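Local coordinates for protein L-amino acid deaminase (Proteus vulgaris, PDB 5I39) that probably catalyses the oxidative deamination of L-amino acids as a membrane-bound flavoenzyme that carries flavin-adenine dinucleotide, at residues A38-V43 and Q234-G239; V63-K68 and V202-Q207; S262-S267 and I341-G346. All coordinates share one frame; numbering follows the deposited sequence. Where two conformers were deposited one is given.

Contact 1: A38-V43 and Q234-G239. With FAD (flavin-adenine dinucleotide), chain B.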
loop_
_atom_site.group_PDB
_atom_site.type_symbol
_atom_site.label_atom_id
_atom_site.label_comp_id
_atom_site.label_asym_id
_atom_site.label_seq_id
_atom_site.Cartn_x
_atom_site.Cartn_y
_atom_site.Cartn_z
ATOM N N ALA A 38 -21.310 -12.795 11.555
ATOM C CA ALA A 38 -21.084 -11.677 10.633
ATOM C C ALA A 38 -21.256 -12.174 9.208
ATOM O O ALA A 38 -20.909 -13.316 8.908
ATOM C CB ALA A 38 -19.695 -11.093 10.821
ATOM N N ASP A 39 -21.786 -11.331 8.326
ATOM C CA ASP A 39 -21.971 -11.735 6.929
ATOM C C ASP A 39 -20.636 -12.053 6.255
ATOM O O ASP A 39 -20.562 -12.970 5.442
ATOM C CB ASP A 39 -22.706 -10.665 6.115
ATOM C CG ASP A 39 -24.124 -10.419 6.587
ATOM O OD1 ASP A 39 -24.708 -11.282 7.276
ATOM O OD2 ASP A 39 -24.648 -9.333 6.252
ATOM N N VAL A 40 -19.596 -11.292 6.594
ATOM C CA VAL A 40 -18.231 -11.566 6.138
ATOM C C VAL A 40 -17.288 -11.381 7.318
ATOM O O VAL A 40 -17.415 -10.410 8.066
ATOM C CB VAL A 40 -17.778 -10.619 5.002
ATOM C CG1 VAL A 40 -16.416 -11.041 4.456
ATOM C CG2 VAL A 40 -18.804 -10.576 3.880
ATOM N N VAL A 41 -16.347 -12.311 7.477
ATOM C CA VAL A 41 -15.244 -12.143 8.421
ATOM C C VAL A 41 -13.962 -11.920 7.626
ATOM O O VAL A 41 -13.637 -12.688 6.720
ATOM C CB VAL A 41 -15.110 -13.338 9.383
ATOM C CG1 VAL A 41 -13.897 -13.176 10.295
ATOM C CG2 VAL A 41 -16.378 -13.465 10.217
ATOM N N VAL A 42 -13.252 -10.851 7.974
ATOM C CA VAL A 42 -11.997 -10.485 7.334
ATOM C C VAL A 42 -10.866 -10.781 8.313
ATOM O O VAL A 42 -10.918 -10.369 9.469
ATOM C CB VAL A 42 -12.004 -8.989 6.960
ATOM C CG1 VAL A 42 -10.663 -8.547 6.384
ATOM C CG2 VAL A 42 -13.124 -8.680 5.978
ATOM N N VAL A 43 -9.863 -11.511 7.837
ATOM C CA VAL A 43 -8.663 -11.797 8.616
ATOM C C VAL A 43 -7.612 -10.741 8.283
ATOM O O VAL A 43 -7.059 -10.736 7.177
ATOM C CB VAL A 43 -8.125 -13.209 8.308
ATOM C CG1 VAL A 43 -6.862 -13.500 9.108
ATOM C CG2 VAL A 43 -9.191 -14.260 8.596
ATOM N N GLN A 234 -18.576 -16.486 4.660
ATOM C CA GLN A 234 -17.782 -15.669 3.738
ATOM C C GLN A 234 -16.568 -15.112 4.459
ATOM O O GLN A 234 -16.702 -14.488 5.510
ATOM C CB GLN A 234 -18.634 -14.542 3.155
ATOM C CG GLN A 234 -19.798 -15.060 2.324
ATOM C CD GLN A 234 -20.715 -13.965 1.813
ATOM O OE1 GLN A 234 -21.115 -13.069 2.560
ATOM N NE2 GLN A 234 -21.078 -14.048 0.543
ATOM N N VAL A 235 -15.390 -15.354 3.889
ATOM C CA VAL A 235 -14.124 -15.027 4.539
ATOM C C VAL A 235 -13.181 -14.352 3.550
ATOM O O VAL A 235 -13.020 -14.814 2.420
ATOM C CB VAL A 235 -13.447 -16.287 5.132
ATOM C CG1 VAL A 235 -12.130 -15.934 5.819
ATOM C CG2 VAL A 235 -14.376 -16.976 6.123
ATOM N N VAL A 236 -12.560 -13.259 3.994
ATOM C CA VAL A 236 -11.489 -12.600 3.255
ATOM C C VAL A 236 -10.199 -12.783 4.044
ATOM O O VAL A 236 -10.115 -12.374 5.200
ATOM C CB VAL A 236 -11.751 -11.095 3.071
ATOM C CG1 VAL A 236 -10.573 -10.422 2.371
ATOM C CG2 VAL A 236 -13.037 -10.869 2.287
ATOM N N VAL A 237 -9.199 -13.384 3.411
ATOM C CA VAL A 237 -7.877 -13.511 4.014
ATOM C C VAL A 237 -7.020 -12.349 3.518
ATOM O O VAL A 237 -6.650 -12.295 2.343
ATOM C CB VAL A 237 -7.234 -14.874 3.700
ATOM C CG1 VAL A 237 -5.820 -14.957 4.265
ATOM C CG2 VAL A 237 -8.100 -15.982 4.283
ATOM N N ALA A 238 -6.718 -11.429 4.433
ATOM C CA ALA A 238 -5.895 -10.252 4.148
ATOM C C ALA A 238 -4.834 -10.142 5.243
ATOM O O ALA A 238 -4.679 -9.112 5.889
ATOM C CB ALA A 238 -6.763 -8.999 4.075
ATOM N N GLY A 239 -4.096 -11.231 5.429
ATOM C CA GLY A 239 -3.153 -11.363 6.534
ATOM C C GLY A 239 -1.756 -10.839 6.285
ATOM O O GLY A 239 -0.849 -11.144 7.055
HETATM P PA FAD B . -0.559 -5.615 6.642
HETATM O O1A FAD B . 0.763 -6.231 7.113
HETATM O O2A FAD B . -0.633 -4.107 6.793
HETATM O O5B FAD B . -1.800 -6.189 7.455
HETATM C C5B FAD B . -2.052 -7.579 7.603
HETATM C C4B FAD B . -2.617 -7.744 9.002
HETATM O O4B FAD B . -3.056 -9.108 9.165
HETATM C C3B FAD B . -1.563 -7.482 10.079
HETATM O O3B FAD B . -1.970 -6.385 10.896
HETATM C C2B FAD B . -1.491 -8.828 10.817
HETATM O O2B FAD B . -1.221 -8.696 12.225
HETATM C C1B FAD B . -2.847 -9.444 10.519
HETATM N N9A FAD B . -2.913 -10.906 10.601
HETATM C C8A FAD B . -2.110 -11.770 10.012
HETATM N N7A FAD B . -2.486 -13.045 10.244
HETATM C C5A FAD B . -3.561 -12.948 11.014
HETATM C C6A FAD B . -4.474 -13.896 11.648
HETATM N N6A FAD B . -4.289 -15.223 11.499
HETATM N N1A FAD B . -5.501 -13.417 12.376
HETATM C C2A FAD B . -5.710 -12.101 12.514
HETATM N N3A FAD B . -4.908 -11.169 11.984
HETATM C C4A FAD B . -3.860 -11.550 11.244
HETATM N N1 FAD B . 2.939 0.340 -1.015
HETATM C C2 FAD B . 2.681 1.431 -1.743
HETATM O O2 FAD B . 1.622 1.459 -2.394
HETATM N N3 FAD B . 3.550 2.470 -1.774
HETATM C C4 FAD B . 4.720 2.494 -1.126
HETATM O O4 FAD B . 5.452 3.473 -1.175
HETATM C C4X FAD B . 5.093 1.324 -0.320
HETATM N N5 FAD B . 6.279 1.213 0.337
HETATM C C5X FAD B . 6.477 0.205 1.193
HETATM C C6 FAD B . 7.586 0.182 2.041
HETATM C C7 FAD B . 7.775 -0.828 2.981
HETATM C C7M FAD B . 8.959 -0.798 3.921
HETATM C C8 FAD B . 6.794 -1.919 3.078
HETATM C C8M FAD B . 6.931 -3.020 4.102
HETATM C C9 FAD B . 5.697 -1.909 2.215
HETATM C C9A FAD B . 5.504 -0.900 1.280
HETATM N N10 FAD B . 4.402 -0.894 0.415
HETATM C C10 FAD B . 4.086 0.248 -0.317
HETATM C "C1'" FAD B . 3.458 -1.993 0.395
HETATM C "C2'" FAD B . 2.292 -1.813 1.301
HETATM O "O2'" FAD B . 2.744 -1.254 2.530
HETATM C "C3'" FAD B . 1.664 -3.188 1.503
HETATM O "O3'" FAD B . 1.429 -3.852 0.232
HETATM C "C4'" FAD B . 0.344 -3.138 2.236
HETATM O "O4'" FAD B . 0.478 -2.365 3.444
HETATM C "C5'" FAD B . -0.104 -4.548 2.576
HETATM O "O5'" FAD B . -1.320 -4.420 3.314
HETATM P P FAD B . -1.932 -5.735 4.035
HETATM O O1P FAD B . -3.224 -5.313 4.667
HETATM O O2P FAD B . -1.899 -6.900 3.069
HETATM O O3P FAD B . -0.795 -6.115 5.131
#

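Contact 2: V63-K68 and V202-Q207. With FAD (flavin-adenine dinucleotide), chain B.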
loop_
_atom_site.group_PDB
_atom_site.type_symbol
_atom_site.label_atom_id
_atom_site.label_comp_id
_atom_site.label_asym_id
_atom_site.label_seq_id
_atom_site.Cartn_x
_atom_site.Cartn_y
_atom_site.Cartn_z
ATOM N N VAL A 63 -19.785 -6.771 8.560
ATOM C CA VAL A 63 -18.391 -7.197 8.479
ATOM C C VAL A 63 -17.735 -7.121 9.845
ATOM O O VAL A 63 -17.866 -6.122 10.554
ATOM C CB VAL A 63 -17.574 -6.347 7.482
ATOM C CG1 VAL A 63 -16.146 -6.870 7.378
ATOM C CG2 VAL A 63 -18.223 -6.349 6.104
ATOM N N VAL A 64 -17.022 -8.190 10.189
ATOM C CA VAL A 64 -16.134 -8.215 11.338
ATOM C C VAL A 64 -14.722 -8.481 10.833
ATOM O O VAL A 64 -14.507 -9.404 10.051
ATOM C CB VAL A 64 -16.552 -9.299 12.356
ATOM C CG1 VAL A 64 -15.462 -9.555 13.393
ATOM C CG2 VAL A 64 -17.840 -8.889 13.054
ATOM N N ILE A 65 -13.769 -7.669 11.288
ATOM C CA ILE A 65 -12.350 -7.925 11.065
ATOM C C ILE A 65 -11.774 -8.476 12.360
ATOM O O ILE A 65 -12.019 -7.923 13.437
ATOM C CB ILE A 65 -11.549 -6.662 10.669
ATOM C CG1 ILE A 65 -12.173 -5.977 9.446
ATOM C CG2 ILE A 65 -10.087 -7.031 10.402
ATOM C CD1 ILE A 65 -11.462 -4.721 8.989
ATOM N N VAL A 66 -10.992 -9.545 12.246
ATOM C CA VAL A 66 -10.196 -10.038 13.368
ATOM C C VAL A 66 -8.721 -9.768 13.064
ATOM O O VAL A 66 -8.245 -10.022 11.953
ATOM C CB VAL A 66 -10.495 -11.518 13.714
ATOM C CG1 VAL A 66 -11.932 -11.648 14.196
ATOM C CG2 VAL A 66 -10.226 -12.464 12.549
ATOM N N GLU A 67 -8.027 -9.217 14.058
ATOM C CA GLU A 67 -6.656 -8.741 13.924
ATOM C C GLU A 67 -5.857 -9.272 15.111
ATOM O O GLU A 67 -6.207 -9.015 16.266
ATOM C CB GLU A 67 -6.647 -7.206 13.889
ATOM C CG GLU A 67 -5.292 -6.537 14.101
ATOM C CD GLU A 67 -4.232 -7.004 13.128
ATOM O OE1 GLU A 67 -4.418 -6.801 11.908
ATOM O OE2 GLU A 67 -3.211 -7.562 13.591
ATOM N N LYS A 68 -4.788 -10.008 14.823
ATOM C CA LYS A 68 -4.004 -10.691 15.859
ATOM C C LYS A 68 -3.242 -9.717 16.764
ATOM O O LYS A 68 -2.997 -10.027 17.926
ATOM C CB LYS A 68 -3.047 -11.722 15.236
ATOM C CG LYS A 68 -1.911 -11.138 14.409
ATOM C CD LYS A 68 -0.960 -12.212 13.900
ATOM C CE LYS A 68 0.109 -11.641 12.979
ATOM N NZ LYS A 68 0.891 -10.523 13.582
ATOM N N VAL A 202 -18.058 -1.342 10.535
ATOM C CA VAL A 202 -17.149 -2.486 10.567
ATOM C C VAL A 202 -16.694 -2.648 12.014
ATOM O O VAL A 202 -16.269 -1.680 12.638
ATOM C CB VAL A 202 -15.909 -2.289 9.670
ATOM C CG1 VAL A 202 -15.002 -3.512 9.743
ATOM C CG2 VAL A 202 -16.314 -2.023 8.227
ATOM N N ARG A 203 -16.805 -3.855 12.557
ATOM C CA ARG A 203 -16.318 -4.122 13.907
ATOM C C ARG A 203 -14.975 -4.829 13.804
ATOM O O ARG A 203 -14.837 -5.790 13.049
ATOM C CB ARG A 203 -17.355 -4.902 14.707
ATOM C CG ARG A 203 -18.598 -4.053 14.951
ATOM C CD ARG A 203 -19.595 -4.703 15.886
ATOM N NE ARG A 203 -20.301 -5.815 15.258
ATOM C CZ ARG A 203 -21.205 -6.580 15.872
ATOM N NH1 ARG A 203 -21.521 -6.373 17.149
ATOM N NH2 ARG A 203 -21.794 -7.568 15.205
ATOM N N ILE A 204 -13.985 -4.306 14.525
ATOM C CA ILE A 204 -12.595 -4.736 14.390
ATOM C C ILE A 204 -12.085 -5.171 15.753
ATOM O O ILE A 204 -11.974 -4.353 16.669
ATOM C CB ILE A 204 -11.686 -3.615 13.834
ATOM C CG1 ILE A 204 -12.280 -3.044 12.537
ATOM C CG2 ILE A 204 -10.277 -4.157 13.600
ATOM C CD1 ILE A 204 -11.497 -1.904 11.906
ATOM N N TYR A 205 -11.759 -6.454 15.878
ATOM C CA TYR A 205 -11.314 -7.024 17.150
ATOM C C TYR A 205 -9.818 -7.275 17.114
ATOM O O TYR A 205 -9.330 -8.075 16.316
ATOM C CB TYR A 205 -12.124 -8.279 17.487
ATOM C CG TYR A 205 -13.567 -7.896 17.647
ATOM C CD1 TYR A 205 -14.054 -7.420 18.865
ATOM C CD2 TYR A 205 -14.430 -7.907 16.557
ATOM C CE1 TYR A 205 -15.369 -7.008 18.998
ATOM C CE2 TYR A 205 -15.743 -7.489 16.676
ATOM C CZ TYR A 205 -16.210 -7.042 17.899
ATOM O OH TYR A 205 -17.520 -6.637 18.007
ATOM N N THR A 206 -9.102 -6.547 17.967
ATOM C CA THR A 206 -7.651 -6.626 18.069
ATOM C C THR A 206 -7.248 -7.664 19.116
ATOM O O THR A 206 -8.078 -8.134 19.899
ATOM C CB THR A 206 -7.061 -5.254 18.420
ATOM O OG1 THR A 206 -7.700 -4.746 19.594
ATOM C CG2 THR A 206 -7.285 -4.286 17.277
ATOM N N GLN A 207 -5.968 -8.026 19.123
ATOM C CA GLN A 207 -5.463 -9.119 19.971
ATOM C C GLN A 207 -6.337 -10.372 19.815
ATOM O O GLN A 207 -6.685 -11.039 20.796
ATOM C CB GLN A 207 -5.382 -8.682 21.441
ATOM C CG GLN A 207 -4.417 -7.537 21.702
ATOM C CD GLN A 207 -4.965 -6.180 21.294
ATOM O OE1 GLN A 207 -6.118 -5.857 21.574
ATOM N NE2 GLN A 207 -4.137 -5.374 20.636
HETATM P PA FAD B . -0.559 -5.615 6.642
HETATM O O1A FAD B . 0.763 -6.231 7.113
HETATM O O2A FAD B . -0.633 -4.107 6.793
HETATM O O5B FAD B . -1.800 -6.189 7.455
HETATM C C5B FAD B . -2.052 -7.579 7.603
HETATM C C4B FAD B . -2.617 -7.744 9.002
HETATM O O4B FAD B . -3.056 -9.108 9.165
HETATM C C3B FAD B . -1.563 -7.482 10.079
HETATM O O3B FAD B . -1.970 -6.385 10.896
HETATM C C2B FAD B . -1.491 -8.828 10.817
HETATM O O2B FAD B . -1.221 -8.696 12.225
HETATM C C1B FAD B . -2.847 -9.444 10.519
HETATM N N9A FAD B . -2.913 -10.906 10.601
HETATM C C8A FAD B . -2.110 -11.770 10.012
HETATM N N7A FAD B . -2.486 -13.045 10.244
HETATM C C5A FAD B . -3.561 -12.948 11.014
HETATM C C6A FAD B . -4.474 -13.896 11.648
HETATM N N6A FAD B . -4.289 -15.223 11.499
HETATM N N1A FAD B . -5.501 -13.417 12.376
HETATM C C2A FAD B . -5.710 -12.101 12.514
HETATM N N3A FAD B . -4.908 -11.169 11.984
HETATM C C4A FAD B . -3.860 -11.550 11.244
HETATM N N1 FAD B . 2.939 0.340 -1.015
HETATM C C2 FAD B . 2.681 1.431 -1.743
HETATM O O2 FAD B . 1.622 1.459 -2.394
HETATM N N3 FAD B . 3.550 2.470 -1.774
HETATM C C4 FAD B . 4.720 2.494 -1.126
HETATM O O4 FAD B . 5.452 3.473 -1.175
HETATM C C4X FAD B . 5.093 1.324 -0.320
HETATM N N5 FAD B . 6.279 1.213 0.337
HETATM C C5X FAD B . 6.477 0.205 1.193
HETATM C C6 FAD B . 7.586 0.182 2.041
HETATM C C7 FAD B . 7.775 -0.828 2.981
HETATM C C7M FAD B . 8.959 -0.798 3.921
HETATM C C8 FAD B . 6.794 -1.919 3.078
HETATM C C8M FAD B . 6.931 -3.020 4.102
HETATM C C9 FAD B . 5.697 -1.909 2.215
HETATM C C9A FAD B . 5.504 -0.900 1.280
HETATM N N10 FAD B . 4.402 -0.894 0.415
HETATM C C10 FAD B . 4.086 0.248 -0.317
HETATM C "C1'" FAD B . 3.458 -1.993 0.395
HETATM C "C2'" FAD B . 2.292 -1.813 1.301
HETATM O "O2'" FAD B . 2.744 -1.254 2.530
HETATM C "C3'" FAD B . 1.664 -3.188 1.503
HETATM O "O3'" FAD B . 1.429 -3.852 0.232
HETATM C "C4'" FAD B . 0.344 -3.138 2.236
HETATM O "O4'" FAD B . 0.478 -2.365 3.444
HETATM C "C5'" FAD B . -0.104 -4.548 2.576
HETATM O "O5'" FAD B . -1.320 -4.420 3.314
HETATM P P FAD B . -1.932 -5.735 4.035
HETATM O O1P FAD B . -3.224 -5.313 4.667
HETATM O O2P FAD B . -1.899 -6.900 3.069
HETATM O O3P FAD B . -0.795 -6.115 5.131
HETATM O O HOH W 1 -20.270 -6.321 12.356
#

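Contact 3: S262-S267 and I341-G346. With FAD (flavin-adenine dinucleotide), chain B.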
loop_
_atom_site.group_PDB
_atom_site.type_symbol
_atom_site.label_atom_id
_atom_site.label_comp_id
_atom_site.label_asym_id
_atom_site.label_seq_id
_atom_site.Cartn_x
_atom_site.Cartn_y
_atom_site.Cartn_z
ATOM N N SER A 262 14.191 -0.927 4.238
ATOM C CA SER A 262 14.390 0.068 5.293
ATOM C C SER A 262 13.791 1.410 4.891
ATOM O O SER A 262 13.646 1.709 3.701
ATOM C CB SER A 262 15.878 0.235 5.606
ATOM O OG SER A 262 16.381 -0.899 6.290
ATOM N N GLN A 263 13.443 2.206 5.900
ATOM C CA GLN A 263 12.829 3.518 5.719
ATOM C C GLN A 263 13.360 4.488 6.753
ATOM O O GLN A 263 13.701 4.093 7.873
ATOM C CB GLN A 263 11.313 3.425 5.883
ATOM C CG GLN A 263 10.602 2.543 4.879
ATOM C CD GLN A 263 10.763 3.003 3.442
ATOM O OE1 GLN A 263 11.009 4.175 3.151
ATOM N NE2 GLN A 263 10.628 2.079 2.536
ATOM N N GLN A 264 13.413 5.759 6.370
ATOM C CA GLN A 264 13.852 6.840 7.244
ATOM C C GLN A 264 12.898 8.016 7.118
ATOM O O GLN A 264 12.229 8.181 6.094
ATOM C CB GLN A 264 15.259 7.292 6.868
ATOM C CG GLN A 264 16.303 6.197 6.985
ATOM C CD GLN A 264 17.596 6.550 6.283
ATOM O OE1 GLN A 264 17.597 6.870 5.095
ATOM N NE2 GLN A 264 18.706 6.471 7.003
ATOM N N LEU A 265 12.833 8.823 8.171
ATOM C CA LEU A 265 12.044 10.045 8.176
ATOM C C LEU A 265 12.918 11.144 8.751
ATOM O O LEU A 265 13.467 10.981 9.842
ATOM C CB LEU A 265 10.772 9.876 9.012
ATOM C CG LEU A 265 9.827 11.087 9.062
ATOM C CD1 LEU A 265 9.237 11.382 7.693
ATOM C CD2 LEU A 265 8.715 10.877 10.077
ATOM N N ILE A 266 13.051 12.246 8.015
ATOM C CA ILE A 266 13.856 13.386 8.449
ATOM C C ILE A 266 13.013 14.652 8.495
ATOM O O ILE A 266 11.978 14.757 7.828
ATOM C CB ILE A 266 15.116 13.584 7.565
ATOM C CG1 ILE A 266 14.753 13.973 6.122
ATOM C CG2 ILE A 266 15.972 12.321 7.607
ATOM C CD1 ILE A 266 15.945 14.334 5.258
ATOM N N SER A 267 13.465 15.619 9.286
ATOM C CA SER A 267 12.777 16.896 9.384
ATOM C C SER A 267 12.957 17.702 8.103
ATOM O O SER A 267 13.859 17.444 7.297
ATOM C CB SER A 267 13.248 17.693 10.602
ATOM O OG SER A 267 14.619 18.032 10.517
ATOM N N ILE A 341 14.315 11.784 12.364
ATOM C CA ILE A 341 13.159 11.630 13.248
ATOM C C ILE A 341 12.972 10.158 13.599
ATOM O O ILE A 341 12.691 9.820 14.745
ATOM C CB ILE A 341 11.876 12.214 12.606
ATOM C CG1 ILE A 341 12.029 13.731 12.437
ATOM C CG2 ILE A 341 10.640 11.907 13.454
ATOM C CD1 ILE A 341 11.014 14.363 11.510
ATOM N N ASP A 342 13.098 9.290 12.601
ATOM C CA ASP A 342 12.912 7.863 12.806
ATOM C C ASP A 342 13.548 7.063 11.681
ATOM O O ASP A 342 13.818 7.580 10.597
ATOM C CB ASP A 342 11.414 7.526 12.907
ATOM C CG ASP A 342 11.124 6.379 13.868
ATOM O OD1 ASP A 342 12.004 5.521 14.090
ATOM O OD2 ASP A 342 10.001 6.342 14.408
ATOM N N GLN A 343 13.766 5.789 11.971
ATOM C CA GLN A 343 14.411 4.855 11.072
ATOM C C GLN A 343 13.871 3.477 11.429
ATOM O O GLN A 343 13.889 3.093 12.595
ATOM C CB GLN A 343 15.919 4.941 11.296
ATOM C CG GLN A 343 16.789 4.042 10.439
ATOM C CD GLN A 343 18.227 4.535 10.412
ATOM O OE1 GLN A 343 18.537 5.489 9.704
ATOM N NE2 GLN A 343 19.104 3.904 11.191
ATOM N N TRP A 344 13.362 2.750 10.442
ATOM C CA TRP A 344 12.722 1.464 10.692
ATOM C C TRP A 344 12.821 0.588 9.459
ATOM O O TRP A 344 13.347 1.007 8.423
ATOM C CB TRP A 344 11.258 1.672 11.107
ATOM C CG TRP A 344 10.369 2.179 10.005
ATOM C CD1 TRP A 344 9.558 1.430 9.205
ATOM C CD2 TRP A 344 10.198 3.539 9.587
ATOM N NE1 TRP A 344 8.901 2.234 8.311
ATOM C CE2 TRP A 344 9.262 3.536 8.531
ATOM C CE3 TRP A 344 10.744 4.763 10.004
ATOM C CZ2 TRP A 344 8.864 4.708 7.874
ATOM C CZ3 TRP A 344 10.347 5.934 9.351
ATOM C CH2 TRP A 344 9.414 5.893 8.296
ATOM N N SER A 345 12.322 -0.636 9.587
ATOM C CA SER A 345 12.294 -1.616 8.503
ATOM C C SER A 345 10.932 -2.290 8.432
ATOM O O SER A 345 10.230 -2.383 9.441
ATOM C CB SER A 345 13.374 -2.673 8.722
ATOM O OG SER A 345 14.653 -2.088 8.677
ATOM N N GLY A 346 10.575 -2.774 7.249
ATOM C CA GLY A 346 9.324 -3.480 7.046
ATOM C C GLY A 346 9.514 -4.750 6.250
ATOM O O GLY A 346 10.385 -4.821 5.389
HETATM P PA FAD B . -0.559 -5.615 6.642
HETATM O O1A FAD B . 0.763 -6.231 7.113
HETATM O O2A FAD B . -0.633 -4.107 6.793
HETATM O O5B FAD B . -1.800 -6.189 7.455
HETATM C C5B FAD B . -2.052 -7.579 7.603
HETATM C C4B FAD B . -2.617 -7.744 9.002
HETATM O O4B FAD B . -3.056 -9.108 9.165
HETATM C C3B FAD B . -1.563 -7.482 10.079
HETATM O O3B FAD B . -1.970 -6.385 10.896
HETATM C C2B FAD B . -1.491 -8.828 10.817
HETATM O O2B FAD B . -1.221 -8.696 12.225
HETATM C C1B FAD B . -2.847 -9.444 10.519
HETATM N N9A FAD B . -2.913 -10.906 10.601
HETATM C C8A FAD B . -2.110 -11.770 10.012
HETATM N N7A FAD B . -2.486 -13.045 10.244
HETATM C C5A FAD B . -3.561 -12.948 11.014
HETATM C C6A FAD B . -4.474 -13.896 11.648
HETATM N N6A FAD B . -4.289 -15.223 11.499
HETATM N N1A FAD B . -5.501 -13.417 12.376
HETATM C C2A FAD B . -5.710 -12.101 12.514
HETATM N N3A FAD B . -4.908 -11.169 11.984
HETATM C C4A FAD B . -3.860 -11.550 11.244
HETATM N N1 FAD B . 2.939 0.340 -1.015
HETATM C C2 FAD B . 2.681 1.431 -1.743
HETATM O O2 FAD B . 1.622 1.459 -2.394
HETATM N N3 FAD B . 3.550 2.470 -1.774
HETATM C C4 FAD B . 4.720 2.494 -1.126
HETATM O O4 FAD B . 5.452 3.473 -1.175
HETATM C C4X FAD B . 5.093 1.324 -0.320
HETATM N N5 FAD B . 6.279 1.213 0.337
HETATM C C5X FAD B . 6.477 0.205 1.193
HETATM C C6 FAD B . 7.586 0.182 2.041
HETATM C C7 FAD B . 7.775 -0.828 2.981
HETATM C C7M FAD B . 8.959 -0.798 3.921
HETATM C C8 FAD B . 6.794 -1.919 3.078
HETATM C C8M FAD B . 6.931 -3.020 4.102
HETATM C C9 FAD B . 5.697 -1.909 2.215
HETATM C C9A FAD B . 5.504 -0.900 1.280
HETATM N N10 FAD B . 4.402 -0.894 0.415
HETATM C C10 FAD B . 4.086 0.248 -0.317
HETATM C "C1'" FAD B . 3.458 -1.993 0.395
HETATM C "C2'" FAD B . 2.292 -1.813 1.301
HETATM O "O2'" FAD B . 2.744 -1.254 2.530
HETATM C "C3'" FAD B . 1.664 -3.188 1.503
HETATM O "O3'" FAD B . 1.429 -3.852 0.232
HETATM C "C4'" FAD B . 0.344 -3.138 2.236
HETATM O "O4'" FAD B . 0.478 -2.365 3.444
HETATM C "C5'" FAD B . -0.104 -4.548 2.576
HETATM O "O5'" FAD B . -1.320 -4.420 3.314
HETATM P P FAD B . -1.932 -5.735 4.035
HETATM O O1P FAD B . -3.224 -5.313 4.667
HETATM O O2P FAD B . -1.899 -6.900 3.069
HETATM O O3P FAD B . -0.795 -6.115 5.131
#

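Contact 1: A38-V43 and Q234-G239
Gln234 lays its CB against the backbone of Asp39, 3.4 Å from Asp39 O, and its own carbonyl starts the pairing: Val41 N donates to Gln234 O at 3.0 Å. Val235 follows, opposite Val41 in parallel register, its CA-H directed at Val41 O; on this side of the sheet its CG1 also looks toward CG2 of Val43. Val236 is held through both its N and its O, the N giving a bond to Val41 O and the O taking one from Val43 N at 2.8 Å, nearly straight at 174°. With CG2 anti to its carbonyl carbon, Val236 reaches back to Val40 CG1 at 4.0 Å, while its CB lies beside Val42 CG2, the two valines pointing the same way. Past Val237, Ala238 N closes the pairing on Val43 O, a more bent bond (143°). Here the strands run into the FAD site: Gly239 O lies 3.3 Å from FAD C8A, and Val43 CG1 meets FAD C6A at 3.5 Å. The four backbone bonds, with axes 4.7 Å apart and 13° from parallel, make 40-43 and 235-237 adjacent strands in the parallel part of the FAD-binding sheet, flanked by strands 63-66 and 367-371; helix 376-392 packs on Val40 and Val236, strand 219-225 on Val41 and Val235.

Contact 2: V63-K68 and V202-Q207
Ile65 overlaps two side chains of segment 202-207: its CG1 lies 3.8 Å from Val202 CG1, and its CD1 rests 4.0 Å from Ile204 CG1. Ile65 and Ile204 are paired on the same side of the sheet, and with CG1 anti to the carbonyl carbon in both (chi1 -55° and -52°) they lie side by side. On the other side Val64 CG1 meets the edge of the Tyr205 ring, 3.7 Å from CD2. Four backbone bonds, Arg203 N to Val63 O, Ile65 N to Arg203 O, Tyr205 N to Ile65 O and Glu67 N to Tyr205 O, set the parallel pairing. A water donates to Val63 O and accepts from Arg203 NE at the edge of the guanidinium, joining side chain to strand. Beyond the last bond Glu67 bends at chi2 (56°) and turns its carboxylate to the FAD ribose, with OE1 2.7 Å from O3B and OE2 2.7 Å from O2B. Backbone amides of Ala45 and Gly69 also bind this carboxylate, fixing its rotation. Lys68 NZ donates to the same FAD O2B at 3.1 Å. An acidic residue holding both ribose hydroxyls at the end of the second parallel strand is the hallmark of the dinucleotide-binding Rossmann fold, here beside a turn whose glycines are consistent with its GxGxxG pattern.

Contact 3: S262-S267 and I341-G346
Backbone hydrogen bonds fix the antiparallel register: Gln263 and Trp344 exchange two, N to O in each direction, and Leu265 N donates to Asp342 O. The register slips at the end of the pairing, where Leu265 O accepts from both Ile341 N at 2.8 Å and Asp342 N at 3.3 Å; two residues facing one make a classic beta bulge. Among polar side chains, Gln264 and Gln343 lie alongside each other, and Gln264 NE2 gives Gln343 OE1 a nearly straight bond of 2.9 Å (173°), in the plane of the Gln264 amide. The same NE2 also binds Leu321 O. Aromatic packing centres on Trp344, whose CG sits between its backbone N and carbonyl carbon (chi1 69°). This lays the indole across the strand, with Gln263 CB over one face, 3.6 Å from the centroid of the six-membered ring, a CH-pi contact. Leu265 CB meets the ring edge 4.0 Å from CZ3, and Trp344 NE1 is held by Arg78 O. Apolar contacts finish the pairing, with Ile341 CG2 4.0 Å from Leu265 CD2. Toward the cofactor, Gly346 C lies 3.8 Å from the flavin methyl C8M of FAD. Strand 293-295 pairs with the 262-267 segment, and helix 318-331 covers Gln264 and Gln343.

Overall arrangement
From the N terminus, strand 40-43 opens contact 1, and strand 63-66 soon opens contact 2. Contact 2 closes first, when 202-207 returns beside 63-68; contact 1 closes at 234-239, so contact 2 is nested within its loop. The two share a sheet, joined where Val42 N and Val64 O lie 2.8 Å apart, and together they set the strand order 203-205, 63-66, 40-43, 235-237. Contact 3 follows in series, closing the loop from 262-267 to 341-346 in the other large sheet, its centre about 32 Å from that of contact 1. FAD bridges the two sheets: contacts 1 and 2 meet its adenosine end, contact 3 its flavin.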